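Local coordinates for uncharacterized protein lp_0118 (PDB 3K2Y), which probably binds nucleic acid through its HIRAN domain, a module typically found in proteins that handle DNA, at the interface of chains A and B. Numbering follows the deposited sequence. Chains: chain A/B, uncharacterized protein lp_0118.

The interface of chains A and B. Residues chain A 44-45; chain B 14-15, 43, 46, 49, 62-63, 68.
A:Gln44 lays its aliphatic stem across the aromatic face of B:Tyr62, with CG 3.7 Å from the ring centroid in a CH-pi contact. CG also sits over the face of A:Tyr45, wedged between two inclined tyrosine faces. Glutamine suits this place, joining a methylene stem for the rings to a polar tip for the rim. With CG between the backbone N and the carbonyl carbon (chi1 65°) the stem reaches both rings, and a bend at chi2 (-101°) turns the amide toward B:Asn43. A flat ring suits position B:Tyr62, offering a broad surface to CB and CG; an alanine here would probably open a gap beside them and leave the stem held on the A:Tyr45 side alone, less firmly fixed across the interface. Beside this centre, A:Tyr45 CD1 meets the B:Val14 CG2 methyl at 3.8 Å, a small branched residue fitting the rim of the ring.

Further out, the A:Gln44 and B:Asn43 amides meet tip to tip, their planes 86° apart. Like faces like: A:Gln44 NE2 is 3.1 Å from B:Asn43 ND2, and A:Gln44 OE1 3.2 Å from B:Asn43 OD1. The hydrogen bond from ND2 to OE1 is weak, and one amide may be turned over in the model. Tyrosine adds to its apolar ring a hydroxyl that can donate and accept: A:Tyr45 OH donates to B:Asp46 OD2 at 2.7 Å, a short-chain acceptor using its anti lone pair. Water 1, at the ring's edge and in its plane, lies 2.9 Å from A:Tyr45 OH and also bonds to B:Ile63 O and B:Asn68 ND2. A second water bridges the A:Gln44 and B:Gly15 carbonyls. Together these contacts dock a loop of one copy against the other in an asymmetric patch, which may reflect crystal packing rather than a biological dimer.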
# COMPACT_ATOMS: atom_id res chain seq x y z
N GLN A 44 3.61 2.39 -3.51
CA GLN A 44 4.76 1.52 -3.32
C GLN A 44 4.40 0.04 -3.19
O GLN A 44 5.27 -0.82 -3.33
CB GLN A 44 5.57 1.96 -2.10
CG GLN A 44 4.84 1.84 -0.77
CD GLN A 44 4.31 3.18 -0.27
OE1 GLN A 44 3.88 4.02 -1.06
NE2 GLN A 44 4.31 3.36 1.04
N TYR A 45 3.14 -0.26 -2.92
CA TYR A 45 2.74 -1.65 -2.75
C TYR A 45 2.13 -2.25 -4.02
O TYR A 45 2.14 -3.47 -4.21
CB TYR A 45 1.73 -1.77 -1.59
CG TYR A 45 2.19 -1.09 -0.32
CD1 TYR A 45 3.38 -1.46 0.30
CD2 TYR A 45 1.46 -0.04 0.24
CE1 TYR A 45 3.84 -0.81 1.46
CE2 TYR A 45 1.90 0.62 1.39
CZ TYR A 45 3.09 0.23 1.99
OH TYR A 45 3.55 0.89 3.11
N VAL B 14 8.36 -5.66 0.76
CA VAL B 14 7.54 -5.78 -0.44
C VAL B 14 7.77 -4.62 -1.41
O VAL B 14 8.55 -3.71 -1.13
CB VAL B 14 6.03 -5.82 -0.07
CG1 VAL B 14 5.72 -7.05 0.78
CG2 VAL B 14 5.65 -4.54 0.68
N GLY B 15 7.10 -4.68 -2.56
CA GLY B 15 7.20 -3.64 -3.56
C GLY B 15 8.49 -3.60 -4.37
O GLY B 15 8.69 -2.68 -5.16
N ASN B 43 4.07 9.63 3.85
CA ASN B 43 3.61 8.87 2.69
C ASN B 43 2.11 9.11 2.46
O ASN B 43 1.30 8.98 3.38
CB ASN B 43 3.87 7.37 2.89
CG ASN B 43 3.66 6.57 1.61
OD1 ASN B 43 4.50 6.59 0.71
ND2 ASN B 43 2.53 5.89 1.53
N ASP B 46 0.20 5.57 2.92
CA ASP B 46 0.26 4.89 4.20
C ASP B 46 1.20 5.64 5.14
O ASP B 46 2.41 5.64 4.93
CB ASP B 46 0.72 3.45 3.96
CG ASP B 46 1.09 2.73 5.23
OD1 ASP B 46 0.50 3.01 6.28
OD2 ASP B 46 1.98 1.85 5.15
N ALA B 49 4.33 4.07 6.62
CA ALA B 49 5.31 3.67 5.61
C ALA B 49 6.74 3.68 6.10
O ALA B 49 7.18 4.63 6.75
CB ALA B 49 5.18 4.56 4.39
N TYR B 62 9.66 -1.74 0.59
CA TYR B 62 9.03 -1.34 1.84
C TYR B 62 8.65 -2.51 2.74
O TYR B 62 8.49 -3.64 2.28
CB TYR B 62 7.76 -0.53 1.57
CG TYR B 62 8.01 0.86 1.03
CD1 TYR B 62 8.47 1.06 -0.27
CD2 TYR B 62 7.80 1.98 1.83
CE1 TYR B 62 8.72 2.34 -0.76
CE2 TYR B 62 8.04 3.27 1.36
CZ TYR B 62 8.50 3.44 0.06
OH TYR B 62 8.75 4.72 -0.40
N ILE B 63 8.51 -2.22 4.03
CA ILE B 63 8.10 -3.24 4.99
C ILE B 63 6.61 -3.44 4.76
O ILE B 63 5.86 -2.47 4.65
CB ILE B 63 8.37 -2.77 6.44
CG1 ILE B 63 9.88 -2.75 6.71
CG2 ILE B 63 7.65 -3.67 7.43
CD1 ILE B 63 10.26 -2.19 8.06
N ASN B 68 3.73 -3.01 9.41
CA ASN B 68 4.11 -1.60 9.55
C ASN B 68 4.05 -1.02 10.96
O ASN B 68 5.08 -0.72 11.57
CB ASN B 68 3.19 -0.75 8.66
CG ASN B 68 3.86 -0.32 7.39
OD1 ASN B 68 3.22 0.23 6.49
ND2 ASN B 68 5.15 -0.57 7.29
O HOH W 1 5.88 0.50 4.81
O HOH W 2 7.89 -0.01 -3.84